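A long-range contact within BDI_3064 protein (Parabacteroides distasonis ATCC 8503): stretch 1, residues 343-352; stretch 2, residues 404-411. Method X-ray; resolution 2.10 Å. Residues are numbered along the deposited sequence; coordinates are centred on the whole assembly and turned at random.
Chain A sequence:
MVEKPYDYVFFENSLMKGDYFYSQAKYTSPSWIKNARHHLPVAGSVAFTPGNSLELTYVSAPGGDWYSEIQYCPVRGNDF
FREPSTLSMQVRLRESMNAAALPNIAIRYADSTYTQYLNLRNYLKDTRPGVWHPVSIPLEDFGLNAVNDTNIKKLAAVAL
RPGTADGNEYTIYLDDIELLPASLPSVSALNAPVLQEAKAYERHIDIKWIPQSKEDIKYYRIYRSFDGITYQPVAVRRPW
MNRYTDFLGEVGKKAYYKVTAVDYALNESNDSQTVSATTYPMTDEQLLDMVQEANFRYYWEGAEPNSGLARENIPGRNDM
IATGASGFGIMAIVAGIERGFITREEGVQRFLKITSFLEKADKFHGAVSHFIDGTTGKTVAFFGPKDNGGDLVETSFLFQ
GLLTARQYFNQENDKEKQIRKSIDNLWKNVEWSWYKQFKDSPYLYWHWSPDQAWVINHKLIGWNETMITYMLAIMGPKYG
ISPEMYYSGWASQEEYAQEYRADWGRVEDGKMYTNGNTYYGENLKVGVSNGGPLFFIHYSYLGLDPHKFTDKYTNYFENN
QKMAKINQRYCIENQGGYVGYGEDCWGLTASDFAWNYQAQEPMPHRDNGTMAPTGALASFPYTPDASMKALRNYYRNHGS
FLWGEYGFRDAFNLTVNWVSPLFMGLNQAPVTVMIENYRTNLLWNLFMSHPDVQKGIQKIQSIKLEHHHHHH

Stretch 1, residues 343-352: TREEGVQRFL
Stretch 2 (404-411) TARQYFNQ

The start of one helix packs against the end of another through a small aromatic and aliphatic cluster, flanked by a single arginine that hydrogen-bonds the carbonyl at the end of the second helix. In all, 390 Å² is buried between the stretches, counting both sides.

Stretch 1 is helical from Arg344 to Leu352, with phi/psi near -60°/-45° and successive i to i-4 backbone bonds such as Phe351 N to Gly347 O at 2.9 Å. Thr343 is the N-cap: with chi1 p, its OG1 accepts from Glu346 N at 3.0 Å, while Thr343 N donates to Glu346 OE1 at 2.9 Å, so a short hydroxyl side chain and a carboxylate satisfy each other's backbone amides. Stretch 2 is helical from Thr404 to Tyr408; Phe409, at -87°/72°, is the first residue to leave helical geometry, and Asn410 (-105°/11°) and Gln411 (-78°/151°) carry the chain onward. The register runs antiparallel: Val348 CA lies 7.7 Å from Phe409 CA, and Phe351 CA lies 8.5 Å from Ala405 CA.

The apolar cluster centres on Phe409. Its CA-to-CB bond points sideways, but chi1 m and chi2 -71° bring the end of the ring closer to the first helix. There Phe409 CE1 meets Val348 CG2 at 3.6 Å; Val348, chi1 t, supplies a compact branched surface. At Gly347 the ring meets bare backbone, Phe409 CZ lying 4.1 Å from Gly347 C; a CB there would lie 3.9 Å from Phe409 CZ and would be crowded not by the ring but by Arg344 O in its own helix, 3.1 Å away. Phe351 points toward stretch 2 with chi1 m and chi2 88°. Phe409 CE2 sits over one face of its ring, 3.3 Å from Phe351 CD1, and the two rings meet obliquely, with centroids 4.7 Å apart and planes at 53°. One turn before Phe409, Ala405 also points toward stretch 1, and its CB lies 3.4 Å from Phe351 CE2. A methyl group suits this place because it fills the space beside the large ring. All five of these residues are buried.

Arg344 provides the polar part. Its CA-to-CB bond is sideways, yet chi1, chi2 and chi3 are all t, and this extended chain, finished by chi4 of 80°, carries the guanidinium to the end of the second helix. Arg344 NH2 donates to Tyr408 O at 3.0 Å with an angle of 153°, the oxygen lying near the guanidinium plane. Water 1 reinforces the link, accepting from Arg344 NH1 at 2.7 Å and donating to Tyr408 O at 2.7 Å. Water 2 similarly joins Arg344 NH1 to Tyr408 OH, at 3.1 Å from each. Tyr408 points toward stretch 1, chi1 t and chi2 72°, placing its CE2 3.4 Å from Arg344 NH1. Phe409 CD1 lies over one guanidinium face, 4.1 Å from Arg344 NH2. Arginine suits the site: its long chain spans the gap, and its several donors can serve a carbonyl and waters together.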

# COMPACT_ATOMS: atom_id res chain seq x y z
N THR A 343 16.78 -17.39 7.31
CA THR A 343 17.43 -18.00 8.45
C THR A 343 17.40 -17.05 9.63
O THR A 343 17.24 -15.84 9.47
CB THR A 343 18.88 -18.36 8.16
OG1 THR A 343 19.61 -17.16 7.86
CG2 THR A 343 18.97 -19.36 7.01
N ARG A 344 17.54 -17.63 10.82
CA ARG A 344 17.72 -16.86 12.03
C ARG A 344 18.91 -15.91 11.91
O ARG A 344 18.80 -14.73 12.25
CB ARG A 344 17.89 -17.79 13.23
CG ARG A 344 17.70 -17.07 14.54
CD ARG A 344 18.13 -17.94 15.70
NE ARG A 344 17.90 -17.26 16.98
CZ ARG A 344 16.74 -17.17 17.63
NH1 ARG A 344 15.61 -17.71 17.15
NH2 ARG A 344 16.71 -16.54 18.80
N GLU A 345 20.03 -16.39 11.39
CA GLU A 345 21.20 -15.52 11.24
C GLU A 345 20.93 -14.30 10.35
O GLU A 345 21.36 -13.18 10.68
CB GLU A 345 22.41 -16.32 10.72
CG GLU A 345 23.74 -15.57 10.78
CD GLU A 345 24.14 -15.09 12.20
OE1 GLU A 345 23.61 -15.60 13.22
OE2 GLU A 345 25.01 -14.20 12.30
N GLU A 346 20.26 -14.52 9.22
CA GLU A 346 19.80 -13.42 8.37
C GLU A 346 18.98 -12.44 9.23
O GLU A 346 19.23 -11.26 9.21
CB GLU A 346 18.93 -13.92 7.22
CG GLU A 346 19.68 -14.53 6.04
CD GLU A 346 18.71 -14.98 4.94
OE1 GLU A 346 17.99 -16.00 5.12
OE2 GLU A 346 18.65 -14.29 3.90
N GLY A 347 18.01 -12.98 9.97
CA GLY A 347 17.17 -12.23 10.86
C GLY A 347 17.95 -11.43 11.89
O GLY A 347 17.71 -10.24 12.09
N VAL A 348 18.90 -12.10 12.51
CA VAL A 348 19.79 -11.49 13.48
C VAL A 348 20.55 -10.33 12.85
O VAL A 348 20.63 -9.25 13.44
CB VAL A 348 20.74 -12.54 14.12
CG1 VAL A 348 21.86 -11.88 14.92
CG2 VAL A 348 19.94 -13.46 15.05
N GLN A 349 21.08 -10.53 11.64
CA GLN A 349 21.82 -9.46 10.95
C GLN A 349 20.91 -8.27 10.68
O GLN A 349 21.29 -7.13 10.93
CB GLN A 349 22.45 -9.93 9.63
CG GLN A 349 23.72 -10.74 9.81
CD GLN A 349 24.65 -10.11 10.85
OE1 GLN A 349 24.99 -10.75 11.83
NE2 GLN A 349 25.02 -8.83 10.66
N ARG A 350 19.71 -8.55 10.19
CA ARG A 350 18.73 -7.50 10.00
C ARG A 350 18.47 -6.72 11.31
O ARG A 350 18.42 -5.51 11.31
CB ARG A 350 17.42 -8.06 9.45
CG ARG A 350 16.27 -7.05 9.46
CD ARG A 350 16.57 -5.83 8.61
NE ARG A 350 16.68 -6.22 7.22
CZ ARG A 350 15.68 -6.24 6.34
NH1 ARG A 350 14.46 -5.86 6.67
NH2 ARG A 350 15.91 -6.69 5.11
N PHE A 351 18.28 -7.45 12.40
CA PHE A 351 17.93 -6.81 13.67
C PHE A 351 19.06 -6.00 14.29
O PHE A 351 18.82 -5.01 14.98
CB PHE A 351 17.30 -7.81 14.63
CG PHE A 351 15.81 -7.96 14.41
CD1 PHE A 351 15.31 -8.87 13.49
CD2 PHE A 351 14.92 -7.13 15.08
CE1 PHE A 351 13.94 -8.98 13.26
CE2 PHE A 351 13.57 -7.24 14.86
CZ PHE A 351 13.08 -8.17 13.96
N LEU A 352 20.30 -6.41 14.02
CA LEU A 352 21.45 -5.59 14.37
C LEU A 352 21.43 -4.26 13.63
O LEU A 352 21.65 -3.20 14.22
CB LEU A 352 22.76 -6.35 14.12
CG LEU A 352 22.99 -7.49 15.09
CD1 LEU A 352 24.07 -8.40 14.53
CD2 LEU A 352 23.37 -7.01 16.50
N THR A 404 8.55 -7.80 21.09
CA THR A 404 8.34 -9.13 20.53
C THR A 404 9.66 -9.70 20.04
O THR A 404 10.03 -10.80 20.41
CB THR A 404 7.33 -9.10 19.39
OG1 THR A 404 6.09 -8.58 19.89
CG2 THR A 404 7.11 -10.48 18.82
N ALA A 405 10.37 -8.92 19.24
CA ALA A 405 11.65 -9.34 18.74
C ALA A 405 12.60 -9.66 19.88
O ALA A 405 13.34 -10.64 19.82
CB ALA A 405 12.26 -8.27 17.86
N ARG A 406 12.58 -8.83 20.91
CA ARG A 406 13.49 -8.99 22.04
C ARG A 406 13.28 -10.31 22.77
O ARG A 406 14.23 -10.89 23.27
CB ARG A 406 13.32 -7.81 22.99
CG ARG A 406 14.36 -7.70 24.06
CD ARG A 406 13.89 -8.37 25.32
NE ARG A 406 14.88 -8.22 26.37
CZ ARG A 406 15.24 -9.15 27.25
NH1 ARG A 406 14.74 -10.39 27.22
NH2 ARG A 406 16.14 -8.85 28.15
N GLN A 407 12.04 -10.77 22.84
CA GLN A 407 11.73 -12.07 23.41
C GLN A 407 12.11 -13.18 22.47
O GLN A 407 12.45 -14.25 22.93
CB GLN A 407 10.26 -12.16 23.76
CG GLN A 407 9.87 -11.17 24.84
CD GLN A 407 10.71 -11.39 26.07
OE1 GLN A 407 11.72 -10.75 26.24
NE2 GLN A 407 10.31 -12.37 26.87
N TYR A 408 12.02 -12.94 21.17
CA TYR A 408 12.39 -13.92 20.18
C TYR A 408 13.89 -14.19 20.18
O TYR A 408 14.29 -15.36 20.19
CB TYR A 408 11.98 -13.48 18.76
CG TYR A 408 12.18 -14.58 17.75
CD1 TYR A 408 11.34 -15.69 17.73
CD2 TYR A 408 13.20 -14.54 16.83
CE1 TYR A 408 11.51 -16.71 16.80
CE2 TYR A 408 13.37 -15.55 15.90
CZ TYR A 408 12.52 -16.63 15.90
OH TYR A 408 12.71 -17.64 14.97
N PHE A 409 14.69 -13.13 20.15
CA PHE A 409 16.14 -13.25 20.03
C PHE A 409 16.74 -13.41 21.41
O PHE A 409 17.38 -12.52 21.94
CB PHE A 409 16.73 -12.06 19.28
CG PHE A 409 16.31 -11.98 17.84
CD1 PHE A 409 16.80 -12.91 16.91
CD2 PHE A 409 15.42 -10.99 17.40
CE1 PHE A 409 16.41 -12.84 15.58
CE2 PHE A 409 15.03 -10.93 16.08
CZ PHE A 409 15.51 -11.86 15.17
N ASN A 410 16.51 -14.60 21.97
CA ASN A 410 16.80 -14.91 23.36
C ASN A 410 18.04 -15.79 23.51
O ASN A 410 18.29 -16.32 24.59
CB ASN A 410 15.60 -15.66 23.95
CG ASN A 410 15.44 -17.05 23.36
OD1 ASN A 410 15.87 -17.33 22.24
ND2 ASN A 410 14.78 -17.92 24.10
N GLN A 411 18.80 -15.96 22.45
CA GLN A 411 19.96 -16.85 22.51
C GLN A 411 21.11 -16.14 23.22
O GLN A 411 21.24 -14.91 23.14
CB GLN A 411 20.42 -17.24 21.12
CG GLN A 411 19.37 -17.92 20.28
CD GLN A 411 19.69 -19.35 20.05
OE1 GLN A 411 19.81 -20.13 21.00
NE2 GLN A 411 19.86 -19.71 18.79
O HOH W 1 13.85 -17.88 19.22
O HOH W 2 15.16 -19.51 14.69